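Local structure of flagellar hook protein FlgE (Caulobacter crescentus CB15, 5AY6) at residues Asn65-Asp70 and Val83-Ala88; Asn90-Ser95 and Gly107-Thr112; Thr4-Val9 and Glu278-Leu283. The protein probably builds, as its repeating subunit, the bacterial flagellar hook, the universal joint between motor and filament. All coordinates share one frame; numbering follows the deposited sequence.

Overall arrangement
Contacts 1 and 2 share one lobe of the fragment, whereas contact 3 lies across the centre of the chain in the other. Segments 65-70, 83-88 and 90-95 reach one five-stranded antiparallel sheet, and contact 2 ties its edge strand, 92-99, to the turn at 107-110; the centres of contacts 1 and 2 are about 9 Å apart. The backbone joins them: Ala84 O lies 2.8 Å from Val93 N, probably a hydrogen bond. Contact 3 pairs the first strand of the fragment with strand 277-291 of a mixed sheet, its centre about 36 Å from that of contact 1 and 44 Å from that of contact 2. Between its two segments the chain passes through both other contacts.

Contact 1. Residues Asn65-Asp70 and Val83-Ala88; sequences NEYLVD and VAYDAA
Tyr67 (chi1 -52°) and Tyr85 (chi1 -60°) both place CG anti to their carbonyl carbons, beside the backbone N, and from CB atoms on the same face of the sheet these torsions turn the rings toward each other. The side chains cross at about a right angle and the rings meet edge to edge, with Tyr67 CD2 3.8 Å from Tyr85 CD1. Val83 continues this face: its CG2, in the crowded position between backbone N and carbonyl carbon, packs crosswise on Val69 CG2 at 3.7 Å. Helix 137-140 adds Val139 against both tyrosines, and Tyr85 OH bonds to Ile128 O.

Asn65 and Tyr85 form one hydrogen-bonded antiparallel pair, Tyr67 and Val83 the next. The shortest link runs from Asn65 N to Tyr85 O (2.8 Å), in the carbonyl plane; Tyr85 N returns a straighter bond to Asn65 O but from above its plane. Glu66 CG lies 4.0 Å from Ala84 CB, and its carboxylate forms a salt bridge with Lys82.

The hairpin thus sets the tyrosines, Val83 and Asn65 on one face and Glu66 and Ala84 on the opposite one, while Asn65 ND2, donating to two waters that bridge to Asp86 O and Ala87 O, reinforces the backbone bonds at the strand end.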
ATOM      1  N   ASN A  65      -5.075  -6.870 -12.202  1.00 10.51           N
ATOM      2  CA  ASN A  65      -4.242  -6.839 -11.007  1.00 13.29           C
ATOM      3  C   ASN A  65      -2.855  -6.303 -11.346  1.00 12.76           C
ATOM      4  O   ASN A  65      -2.112  -6.929 -12.104  1.00 11.29           O
ATOM      5  CB  ASN A  65      -4.138  -8.236 -10.394  1.00 11.93           C
ATOM      6  CG  ASN A  65      -5.485  -8.771  -9.947  1.00 17.00           C
ATOM      7  OD1 ASN A  65      -6.332  -8.014  -9.472  1.00 15.54           O
ATOM      8  ND2 ASN A  65      -5.693 -10.074 -10.103  1.00 14.15           N
ATOM      9  N   GLU A  66      -2.507  -5.141 -10.799  1.00 10.01           N
ATOM     10  CA  GLU A  66      -1.216  -4.527 -11.105  1.00 11.72           C
ATOM     11  C   GLU A  66      -0.192  -4.721  -9.994  1.00 13.77           C
ATOM     12  O   GLU A  66      -0.522  -4.661  -8.806  1.00 15.08           O
ATOM     13  CB  GLU A  66      -1.389  -3.034 -11.386  1.00 10.42           C
ATOM     14  CG  GLU A  66      -2.290  -2.750 -12.575  1.00 13.97           C
ATOM     15  CD  GLU A  66      -2.340  -1.279 -12.931  1.00 18.52           C
ATOM     16  OE1 GLU A  66      -1.804  -0.460 -12.157  1.00 13.65           O
ATOM     17  OE2 GLU A  66      -2.917  -0.943 -13.989  1.00 25.54           O
ATOM     18  N   TYR A  67       1.055  -4.950 -10.396  1.00 10.38           N
ATOM     19  CA  TYR A  67       2.152  -5.130  -9.454  1.00 10.63           C
ATOM     20  C   TYR A  67       3.405  -4.416  -9.963  1.00 16.68           C
ATOM     21  O   TYR A  67       3.594  -4.269 -11.171  1.00 14.68           O
ATOM     22  CB  TYR A  67       2.451  -6.622  -9.246  1.00 11.39           C
ATOM     23  CG  TYR A  67       1.248  -7.468  -8.876  1.00 11.06           C
ATOM     24  CD1 TYR A  67       0.782  -7.515  -7.565  1.00  9.77           C
ATOM     25  CD2 TYR A  67       0.593  -8.239  -9.833  1.00 12.28           C
ATOM     26  CE1 TYR A  67      -0.316  -8.294  -7.220  1.00 11.35           C
ATOM     27  CE2 TYR A  67      -0.508  -9.025  -9.492  1.00 13.67           C
ATOM     28  CZ  TYR A  67      -0.954  -9.047  -8.187  1.00 12.08           C
ATOM     29  OH  TYR A  67      -2.044  -9.823  -7.841  1.00 12.82           O
ATOM     30  N   LEU A  68       4.260  -3.972  -9.047  1.00 12.09           N
ATOM     31  CA  LEU A  68       5.555  -3.424  -9.439  1.00 10.07           C
ATOM     32  C   LEU A  68       6.558  -4.565  -9.547  1.00 19.47           C
ATOM     33  O   LEU A  68       6.466  -5.542  -8.802  1.00 17.13           O
ATOM     34  CB  LEU A  68       6.050  -2.383  -8.432  1.00 12.93           C
ATOM     35  CG  LEU A  68       5.128  -1.198  -8.146  1.00 19.32           C
ATOM     36  CD1 LEU A  68       5.810  -0.205  -7.214  1.00 16.67           C
ATOM     37  CD2 LEU A  68       4.718  -0.524  -9.449  1.00 20.75           C
ATOM     38  N   VAL A  69       7.510  -4.441 -10.469  1.00 16.37           N
ATOM     39  CA  VAL A  69       8.536  -5.464 -10.652  1.00 15.11           C
ATOM     40  C   VAL A  69       9.935  -4.864 -10.735  1.00 20.78           C
ATOM     41  O   VAL A  69      10.168  -3.911 -11.483  1.00 14.88           O
ATOM     42  CB  VAL A  69       8.294  -6.292 -11.932  1.00 16.11           C
ATOM     43  CG1 VAL A  69       9.419  -7.301 -12.135  1.00 13.80           C
ATOM     44  CG2 VAL A  69       6.952  -6.996 -11.879  1.00 21.17           C
ATOM     45  N   ASP A  70      10.863  -5.429  -9.964  1.00 16.78           N
ATOM     46  CA  ASP A  70      12.284  -5.114 -10.099  1.00 19.56           C
ATOM     47  C   ASP A  70      13.053  -6.361 -10.516  1.00 19.23           C
ATOM     48  O   ASP A  70      12.852  -7.439  -9.950  1.00 19.31           O
ATOM     49  CB  ASP A  70      12.868  -4.572  -8.791  1.00 17.85           C
ATOM     50  CG  ASP A  70      12.326  -3.203  -8.424  1.00 30.32           C
ATOM     51  OD1 ASP A  70      12.302  -2.312  -9.302  1.00 22.59           O
ATOM     52  OD2 ASP A  70      11.929  -3.026  -7.255  1.00 35.37           O
ATOM     53  N   VAL A  83       3.637  -4.520 -14.111  1.00 12.10           N
ATOM     54  CA  VAL A  83       2.921  -5.529 -14.884  1.00 11.64           C
ATOM     55  C   VAL A  83       1.449  -5.519 -14.499  1.00 14.49           C
ATOM     56  O   VAL A  83       1.086  -5.139 -13.387  1.00 12.86           O
ATOM     57  CB  VAL A  83       3.494  -6.945 -14.678  1.00 13.17           C
ATOM     58  CG1 VAL A  83       4.866  -7.053 -15.307  1.00 12.77           C
ATOM     59  CG2 VAL A  83       3.553  -7.294 -13.196  1.00 12.76           C
ATOM     60  N   ALA A  84       0.601  -5.917 -15.439  1.00 13.78           N
ATOM     61  CA  ALA A  84      -0.828  -5.981 -15.193  1.00 14.57           C
ATOM     62  C   ALA A  84      -1.345  -7.319 -15.687  1.00 15.95           C
ATOM     63  O   ALA A  84      -1.160  -7.664 -16.852  1.00 17.53           O
ATOM     64  CB  ALA A  84      -1.551  -4.831 -15.883  1.00 12.39           C
ATOM     65  N   TYR A  85      -1.973  -8.079 -14.794  1.00 12.94           N
ATOM     66  CA  TYR A  85      -2.554  -9.360 -15.164  1.00 12.54           C
ATOM     67  C   TYR A  85      -4.076  -9.272 -15.176  1.00 14.71           C
ATOM     68  O   TYR A  85      -4.671  -8.587 -14.344  1.00 16.69           O
ATOM     69  CB  TYR A  85      -2.110 -10.460 -14.201  1.00 14.05           C
ATOM     70  CG  TYR A  85      -0.616 -10.680 -14.139  1.00 13.69           C
ATOM     71  CD1 TYR A  85       0.153 -10.060 -13.170  1.00 10.60           C
ATOM     72  CD2 TYR A  85       0.019 -11.525 -15.039  1.00  8.80           C
ATOM     73  CE1 TYR A  85       1.515 -10.267 -13.101  1.00 16.19           C
ATOM     74  CE2 TYR A  85       1.378 -11.739 -14.981  1.00 12.87           C
ATOM     75  CZ  TYR A  85       2.122 -11.106 -14.010  1.00 15.34           C
ATOM     76  OH  TYR A  85       3.479 -11.313 -13.945  1.00 11.74           O
ATOM     77  N   ASP A  86      -4.699  -9.968 -16.123  1.00 18.01           N
ATOM     78  CA  ASP A  86      -6.156 -10.026 -16.200  1.00 18.07           C
ATOM     79  C   ASP A  86      -6.699 -10.622 -14.907  1.00 13.97           C
ATOM     80  O   ASP A  86      -6.243 -11.676 -14.469  1.00 13.65           O
ATOM     81  CB  ASP A  86      -6.598 -10.852 -17.408  1.00 16.00           C
ATOM     82  CG  ASP A  86      -8.086 -10.752 -17.674  1.00 22.59           C
ATOM     83  OD1 ASP A  86      -8.473 -10.037 -18.623  1.00 21.45           O
ATOM     84  OD2 ASP A  86      -8.868 -11.387 -16.938  1.00 17.97           O
ATOM     85  N   ALA A  87      -7.657  -9.938 -14.290  1.00 13.36           N
ATOM     86  CA  ALA A  87      -8.145 -10.343 -12.973  1.00 14.05           C
ATOM     87  C   ALA A  87      -8.974 -11.622 -13.030  1.00 18.14           C
ATOM     88  O   ALA A  87      -9.130 -12.315 -12.024  1.00 11.87           O
ATOM     89  CB  ALA A  87      -8.954  -9.221 -12.347  1.00 19.17           C
ATOM     90  N   ALA A  88      -9.500 -11.937 -14.209  1.00 16.15           N
ATOM     91  CA  ALA A  88     -10.327 -13.122 -14.377  1.00 18.87           C
ATOM     92  C   ALA A  88      -9.526 -14.292 -14.937  1.00 20.06           C
ATOM     93  O   ALA A  88      -9.670 -15.426 -14.475  1.00 18.88           O
ATOM     94  CB  ALA A  88     -11.519 -12.814 -15.283  1.00 13.28           C
TER
HETATM   95  O   HOH W   1      -4.377 -11.475 -12.122  1.00 20.64           O
HETATM   96  O   HOH W   2      -8.101 -11.470  -9.461  1.00 26.07           O

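Contact 2. Residues Asn90-Ser95 and Gly107-Thr112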
ATOM      1  N   ASN A  90      -5.991 -14.363 -15.461  1.00 16.84           N
ATOM      2  CA  ASN A  90      -4.627 -14.429 -14.918  1.00 18.46           C
ATOM      3  C   ASN A  90      -3.512 -14.304 -15.963  1.00 19.89           C
ATOM      4  O   ASN A  90      -2.338 -14.518 -15.655  1.00 14.35           O
ATOM      5  CB  ASN A  90      -4.443 -15.723 -14.118  1.00 16.55           C
ATOM      6  CG  ASN A  90      -5.543 -15.932 -13.095  1.00 21.83           C
ATOM      7  OD1 ASN A  90      -6.466 -16.713 -13.315  1.00 29.77           O
ATOM      8  ND2 ASN A  90      -5.460 -15.216 -11.977  1.00 20.55           N
ATOM      9  N   GLU A  91      -3.876 -13.939 -17.190  1.00 20.21           N
ATOM     10  CA  GLU A  91      -2.894 -13.723 -18.250  1.00 16.37           C
ATOM     11  C   GLU A  91      -2.240 -12.356 -18.127  1.00 20.75           C
ATOM     12  O   GLU A  91      -2.871 -11.403 -17.670  1.00 16.01           O
ATOM     13  CB  GLU A  91      -3.542 -13.826 -19.630  1.00 19.68           C
ATOM     14  CG  GLU A  91      -4.329 -15.087 -19.892  1.00 29.45           C
ATOM     15  CD  GLU A  91      -5.169 -14.967 -21.149  1.00 46.08           C
ATOM     16  OE1 GLU A  91      -6.229 -14.302 -21.095  1.00 34.21           O
ATOM     17  OE2 GLU A  91      -4.766 -15.525 -22.191  1.00 49.19           O
ATOM     18  N   LEU A  92      -0.985 -12.255 -18.559  1.00 14.85           N
ATOM     19  CA  LEU A  92      -0.330 -10.954 -18.653  1.00 14.58           C
ATOM     20  C   LEU A  92      -1.040 -10.102 -19.698  1.00 14.12           C
ATOM     21  O   LEU A  92      -1.308 -10.563 -20.809  1.00 14.68           O
ATOM     22  CB  LEU A  92       1.151 -11.103 -19.008  1.00 14.92           C
ATOM     23  CG  LEU A  92       1.926  -9.783 -19.031  1.00 23.42           C
ATOM     24  CD1 LEU A  92       2.050  -9.213 -17.626  1.00 14.70           C
ATOM     25  CD2 LEU A  92       3.298  -9.947 -19.666  1.00 18.82           C
ATOM     26  N   VAL A  93      -1.354  -8.863 -19.338  1.00 15.83           N
ATOM     27  CA  VAL A  93      -2.083  -7.966 -20.230  1.00 17.55           C
ATOM     28  C   VAL A  93      -1.189  -6.825 -20.710  1.00 15.07           C
ATOM     29  O   VAL A  93      -1.281  -6.392 -21.858  1.00 16.88           O
ATOM     30  CB  VAL A  93      -3.346  -7.397 -19.537  1.00 21.39           C
ATOM     31  CG1 VAL A  93      -3.927  -6.228 -20.314  1.00 23.74           C
ATOM     32  CG2 VAL A  93      -4.389  -8.491 -19.377  1.00 16.34           C
ATOM     33  N   SER A  94      -0.311  -6.350 -19.833  1.00 16.02           N
ATOM     34  CA  SER A  94       0.620  -5.289 -20.207  1.00 10.50           C
ATOM     35  C   SER A  94       1.838  -5.263 -19.290  1.00 16.85           C
ATOM     36  O   SER A  94       1.759  -5.640 -18.117  1.00 13.24           O
ATOM     37  CB  SER A  94      -0.069  -3.929 -20.181  1.00 14.27           C
ATOM     38  OG  SER A  94      -0.208  -3.461 -18.853  1.00 17.08           O
ATOM     39  N   SER A  95       2.962  -4.815 -19.846  1.00 14.43           N
ATOM     40  CA  SER A  95       4.212  -4.669 -19.106  1.00 14.20           C
ATOM     41  C   SER A  95       4.913  -3.365 -19.476  1.00 22.91           C
ATOM     42  O   SER A  95       5.005  -3.020 -20.653  1.00 18.61           O
ATOM     43  CB  SER A  95       5.150  -5.848 -19.378  1.00 12.75           C
ATOM     44  OG  SER A  95       6.452  -5.587 -18.868  1.00 15.09           O
ATOM     45  N   GLY A 107       7.866  -0.971 -23.024  1.00 22.47           N
ATOM     46  CA  GLY A 107       7.553  -2.297 -22.528  1.00 17.42           C
ATOM     47  C   GLY A 107       7.327  -3.298 -23.643  1.00 19.19           C
ATOM     48  O   GLY A 107       7.292  -2.940 -24.817  1.00 17.65           O
ATOM     49  N   SER A 108       7.172  -4.561 -23.264  1.00 15.28           N
ATOM     50  CA  SER A 108       6.919  -5.637 -24.216  1.00 23.93           C
ATOM     51  C   SER A 108       6.137  -6.757 -23.550  1.00 24.84           C
ATOM     52  O   SER A 108       6.295  -7.001 -22.353  1.00 22.17           O
ATOM     53  CB  SER A 108       8.234  -6.182 -24.784  1.00 18.49           C
ATOM     54  OG  SER A 108       8.040  -7.451 -25.393  1.00 22.23           O
ATOM     55  N   MET A 109       5.294  -7.436 -24.322  1.00 16.76           N
ATOM     56  CA  MET A 109       4.546  -8.578 -23.809  1.00 18.84           C
ATOM     57  C   MET A 109       5.438  -9.800 -23.597  1.00 19.08           C
ATOM     58  O   MET A 109       5.070 -10.717 -22.866  1.00 25.32           O
ATOM     59  CB  MET A 109       3.393  -8.941 -24.754  1.00 11.66           C
ATOM     60  CG  MET A 109       2.337  -7.862 -24.885  1.00 25.40           C
ATOM     61  SD  MET A 109       1.511  -7.486 -23.328  1.00 22.27           S
ATOM     62  CE  MET A 109       0.811  -9.086 -22.920  1.00 28.22           C
ATOM     63  N   THR A 110       6.607  -9.816 -24.231  1.00 18.47           N
ATOM     64  CA  THR A 110       7.450 -11.011 -24.206  1.00 22.08           C
ATOM     65  C   THR A 110       8.848 -10.792 -23.620  1.00 15.51           C
ATOM     66  O   THR A 110       9.479 -11.742 -23.150  1.00 14.24           O
ATOM     67  CB  THR A 110       7.608 -11.599 -25.621  1.00 18.62           C
ATOM     68  OG1 THR A 110       8.041 -10.570 -26.520  1.00 24.89           O
ATOM     69  CG2 THR A 110       6.284 -12.173 -26.114  1.00 22.34           C
ATOM     70  N   THR A 111       9.337  -9.556 -23.656  1.00 16.28           N
ATOM     71  CA  THR A 111      10.697  -9.266 -23.198  1.00 16.24           C
ATOM     72  C   THR A 111      10.809  -8.018 -22.325  1.00 20.03           C
ATOM     73  O   THR A 111       9.854  -7.249 -22.177  1.00 13.39           O
ATOM     74  CB  THR A 111      11.671  -9.074 -24.388  1.00 16.78           C
ATOM     75  OG1 THR A 111      11.313  -7.894 -25.125  1.00 15.32           O
ATOM     76  CG2 THR A 111      11.661 -10.282 -25.313  1.00 20.91           C
ATOM     77  N   THR A 112      11.990  -7.840 -21.737  1.00 17.45           N
ATOM     78  CA  THR A 112      12.411  -6.541 -21.230  1.00 20.91           C
ATOM     79  C   THR A 112      13.836  -6.278 -21.687  1.00 19.22           C
ATOM     80  O   THR A 112      14.638  -7.209 -21.807  1.00 19.03           O
ATOM     81  CB  THR A 112      12.350  -6.440 -19.689  1.00 19.55           C
ATOM     82  OG1 THR A 112      12.731  -5.117 -19.287  1.00 20.66           O
ATOM     83  CG2 THR A 112      13.295  -7.442 -19.032  1.00 18.28           C
TER
HETATM   84  O   HOH W   3       8.533  -5.367 -20.816  1.00 16.12           O
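This is a contact of packing, a CA-H...O approach and one bridging water between an edge strand and a turn, without a direct hydrogen bond across it: strand 92-99 borders the five-stranded sheet, and residues 107-110 lead into strand 111-113. Met109 reaches back to that edge. Its CB points away, but bends at chi2 (-62°) and chi3 (-60°) fold the chain round so that the thioether lies along the backbone of Leu92 and Val93. Met109 SD sits 3.3 Å from Val93 O, and Met109 CE is equally close to Leu92 O. Leu92, with CG anti to the backbone N, runs antiparallel to the methionine chain alongside it and brings CG to 4.1 Å from Met109 CE.

At the other end, Ser95 CB packs against Ser108 O at 3.4 Å, while Gly107 CA makes a CA-H...O contact of 3.2 Å with Ser95 O. One water ties the two sides together: it accepts from Ser108 N, probably donates to Thr111 O and hydrogen-bonds with Ser95 OG, which also bonds to Ile97 N. The turn is shaped by Ser108 OG, which accepts from Thr110 N and Thr111 N, an ST turn and an ST motif on one oxygen.

Around the contact, Val93 and Ser94 form a classic beta bulge opposite Ala84 of strand 76-86, Leu92 packs on Tyr85, and Thr112, within strand 111-113, pairs with Val121 of strand 120-122.

Contact 3. Residues Thr4-Val9 and Glu278-Leu283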
ATOM      1  N   THR A   4     -13.916  14.239  21.003  1.00 13.27           N
ATOM      2  CA  THR A   4     -12.666  14.593  20.337  1.00 16.27           C
ATOM      3  C   THR A   4     -12.895  15.197  18.954  1.00 18.58           C
ATOM      4  O   THR A   4     -13.601  14.627  18.122  1.00 16.57           O
ATOM      5  CB  THR A   4     -11.749  13.371  20.200  1.00 17.29           C
ATOM      6  OG1 THR A   4     -11.550  12.778  21.487  1.00 13.17           O
ATOM      7  CG2 THR A   4     -10.401  13.778  19.613  1.00 13.66           C
ATOM      8  N   THR A   5     -12.278  16.347  18.710  1.00 10.99           N
ATOM      9  CA  THR A   5     -12.439  17.040  17.440  1.00 15.72           C
ATOM     10  C   THR A   5     -11.108  17.282  16.731  1.00 11.85           C
ATOM     11  O   THR A   5     -11.079  17.590  15.543  1.00 10.73           O
ATOM     12  CB  THR A   5     -13.148  18.388  17.638  1.00 20.15           C
ATOM     13  OG1 THR A   5     -12.402  19.182  18.569  1.00 19.62           O
ATOM     14  CG2 THR A   5     -14.552  18.174  18.186  1.00 12.43           C
ATOM     15  N   ARG A   6     -10.004  17.159  17.458  1.00 12.86           N
ATOM     16  CA  ARG A   6      -8.698  17.385  16.856  1.00 10.69           C
ATOM     17  C   ARG A   6      -7.612  16.589  17.554  1.00 11.74           C
ATOM     18  O   ARG A   6      -7.509  16.609  18.780  1.00 14.59           O
ATOM     19  CB  ARG A   6      -8.340  18.874  16.878  1.00 13.91           C
ATOM     20  CG  ARG A   6      -6.997  19.185  16.241  1.00 18.80           C
ATOM     21  CD  ARG A   6      -6.755  20.686  16.125  1.00 16.32           C
ATOM     22  NE  ARG A   6      -5.449  20.973  15.539  1.00 12.67           N
ATOM     23  CZ  ARG A   6      -5.102  22.144  15.010  1.00 15.17           C
ATOM     24  NH1 ARG A   6      -5.964  23.150  14.996  1.00 11.94           N
ATOM     25  NH2 ARG A   6      -3.885  22.311  14.503  1.00 10.97           N
ATOM     26  N   VAL A   7      -6.801  15.891  16.766  1.00 11.61           N
ATOM     27  CA  VAL A   7      -5.677  15.141  17.308  1.00 11.47           C
ATOM     28  C   VAL A   7      -4.388  15.525  16.601  1.00 12.26           C
ATOM     29  O   VAL A   7      -4.374  15.784  15.399  1.00 13.21           O
ATOM     30  CB  VAL A   7      -5.887  13.608  17.202  1.00 19.70           C
ATOM     31  CG1 VAL A   7      -7.185  13.197  17.882  1.00 23.51           C
ATOM     32  CG2 VAL A   7      -5.890  13.160  15.759  1.00 17.99           C
ATOM     33  N   GLY A   8      -3.306  15.596  17.369  1.00 15.41           N
ATOM     34  CA  GLY A   8      -1.999  15.864  16.810  1.00 10.05           C
ATOM     35  C   GLY A   8      -1.130  14.642  17.009  1.00 18.12           C
ATOM     36  O   GLY A   8      -0.979  14.155  18.131  1.00 13.67           O
ATOM     37  N   VAL A   9      -0.571  14.125  15.923  1.00 13.91           N
ATOM     38  CA  VAL A   9       0.295  12.964  16.030  1.00 16.32           C
ATOM     39  C   VAL A   9       1.743  13.400  16.082  1.00 14.14           C
ATOM     40  O   VAL A   9       2.230  14.080  15.181  1.00 19.44           O
ATOM     41  CB  VAL A   9       0.106  11.985  14.863  1.00 16.39           C
ATOM     42  CG1 VAL A   9       1.189  10.921  14.899  1.00 15.19           C
ATOM     43  CG2 VAL A   9      -1.277  11.344  14.919  1.00 12.29           C
ATOM     44  N   GLU A 278     -16.538  14.230  13.295  1.00 12.20           N
ATOM     45  CA  GLU A 278     -15.552  14.819  12.401  1.00  8.08           C
ATOM     46  C   GLU A 278     -14.321  15.180  13.222  1.00 13.38           C
ATOM     47  O   GLU A 278     -14.418  15.914  14.202  1.00 14.58           O
ATOM     48  CB  GLU A 278     -16.125  16.053  11.701  1.00 11.49           C
ATOM     49  CG  GLU A 278     -15.184  16.731  10.723  1.00 14.89           C
ATOM     50  CD  GLU A 278     -15.824  17.930  10.046  1.00 17.16           C
ATOM     51  OE1 GLU A 278     -16.969  18.282  10.408  1.00 18.19           O
ATOM     52  OE2 GLU A 278     -15.181  18.526   9.157  1.00 22.10           O
ATOM     53  N   VAL A 279     -13.173  14.633  12.836  1.00 12.94           N
ATOM     54  CA  VAL A 279     -11.943  14.828  13.594  1.00 14.44           C
ATOM     55  C   VAL A 279     -10.792  15.306  12.715  1.00 12.01           C
ATOM     56  O   VAL A 279     -10.387  14.631  11.771  1.00  8.87           O
ATOM     57  CB  VAL A 279     -11.503  13.533  14.303  1.00 12.42           C
ATOM     58  CG1 VAL A 279     -10.428  13.842  15.325  1.00 12.70           C
ATOM     59  CG2 VAL A 279     -12.679  12.862  14.980  1.00 18.33           C
ATOM     60  N   GLN A 280     -10.263  16.481  13.028  1.00 10.60           N
ATOM     61  CA  GLN A 280      -9.049  16.935  12.380  1.00  9.31           C
ATOM     62  C   GLN A 280      -7.880  16.088  12.875  1.00  9.49           C
ATOM     63  O   GLN A 280      -7.732  15.865  14.077  1.00 10.59           O
ATOM     64  CB  GLN A 280      -8.795  18.417  12.660  1.00 10.32           C
ATOM     65  CG  GLN A 280      -7.449  18.896  12.155  1.00  4.92           C
ATOM     66  CD  GLN A 280      -7.274  20.390  12.275  1.00 14.24           C
ATOM     67  OE1 GLN A 280      -8.230  21.118  12.545  1.00 20.18           O
ATOM     68  NE2 GLN A 280      -6.048  20.860  12.068  1.00 10.24           N
ATOM     69  N   ILE A 281      -7.061  15.605  11.951  1.00 10.52           N
ATOM     70  CA  ILE A 281      -5.896  14.814  12.326  1.00  9.38           C
ATOM     71  C   ILE A 281      -4.642  15.501  11.819  1.00 11.23           C
ATOM     72  O   ILE A 281      -4.349  15.497  10.623  1.00 12.10           O
ATOM     73  CB  ILE A 281      -5.989  13.377  11.781  1.00  9.86           C
ATOM     74  CG1 ILE A 281      -7.217  12.686  12.380  1.00 12.54           C
ATOM     75  CG2 ILE A 281      -4.711  12.600  12.102  1.00 14.73           C
ATOM     76  CD1 ILE A 281      -7.498  11.318  11.814  1.00 20.31           C
ATOM     77  N   ASP A 282      -3.916  16.107  12.751  1.00 13.03           N
ATOM     78  CA  ASP A 282      -2.776  16.952  12.436  1.00 13.37           C
ATOM     79  C   ASP A 282      -1.478  16.146  12.470  1.00 17.95           C
ATOM     80  O   ASP A 282      -1.020  15.730  13.535  1.00 16.48           O
ATOM     81  CB  ASP A 282      -2.731  18.125  13.426  1.00 23.11           C
ATOM     82  CG  ASP A 282      -1.772  19.224  13.006  1.00 32.95           C
ATOM     83  OD1 ASP A 282      -1.237  19.166  11.874  1.00 29.81           O
ATOM     84  OD2 ASP A 282      -1.567  20.163  13.809  1.00 30.15           O
ATOM     85  N   LEU A 283      -0.894  15.919  11.297  1.00 19.26           N
ATOM     86  CA  LEU A 283       0.368  15.190  11.198  1.00 20.58           C
ATOM     87  C   LEU A 283       1.563  16.109  10.938  1.00 20.04           C
ATOM     88  O   LEU A 283       2.645  15.624  10.603  1.00 21.69           O
ATOM     89  CB  LEU A 283       0.300  14.139  10.085  1.00 18.30           C
ATOM     90  CG  LEU A 283      -0.836  13.117  10.072  1.00 16.46           C
ATOM     91  CD1 LEU A 283      -0.632  12.125   8.937  1.00 16.66           C
ATOM     92  CD2 LEU A 283      -0.941  12.385  11.400  1.00 16.48           C
TER
HETATM   93  O   HOH W   4     -15.806  15.300  16.634  1.00 18.24           O
HETATM   94  O   HOH W   5       1.146  16.973  14.661  1.00 16.47           O
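Asp282 O is gripped by one backbone N-H and probably by a water: Val9 N approaches it nearly along the C=O axis at 2.9 Å, and the water oxygen, 2.7 Å from Asp282 O, is a probable second donor that also lies near Val9 O. Gly8 CA adds a CA-H...O contact to the same oxygen. Further back, Asp282 N meets Val7 O at 2.7 Å in an almost linear bond, and Val7 N reaches Gln280 O. Gln280 N binds Thr5 O from well above the carbonyl plane.

On the face bearing Arg6, Gln280 and Asp282, the arginine chain is extended from CG to NE and runs alongside Gln280, pointing the same way. Gln280 NE2 lies over the centre of the guanidinium, 3.3 Å from Arg6 CZ, with the amide and guanidinium planes only 25° apart. With the amide over its face, the guanidinium meets Asp282 at its edge: Arg6 NH2 forms a salt bridge with Asp282 OD2 at 3.2 Å, in the guanidinium plane but above that of the carboxylate.

The other face is aliphatic. Val7 CG2 rests on Ile281 CG1 at 3.7 Å, and Val9 CB touches Leu283 CD2. Ile171 and Leu173 of strand 167-174 pack against Val7.

The arrangement is a parallel strand pair within an otherwise antiparallel mixed sheet, joining the first strand to a segment 269 residues on; with strand 298-304 in the same sheet, both termini lie in this lobe.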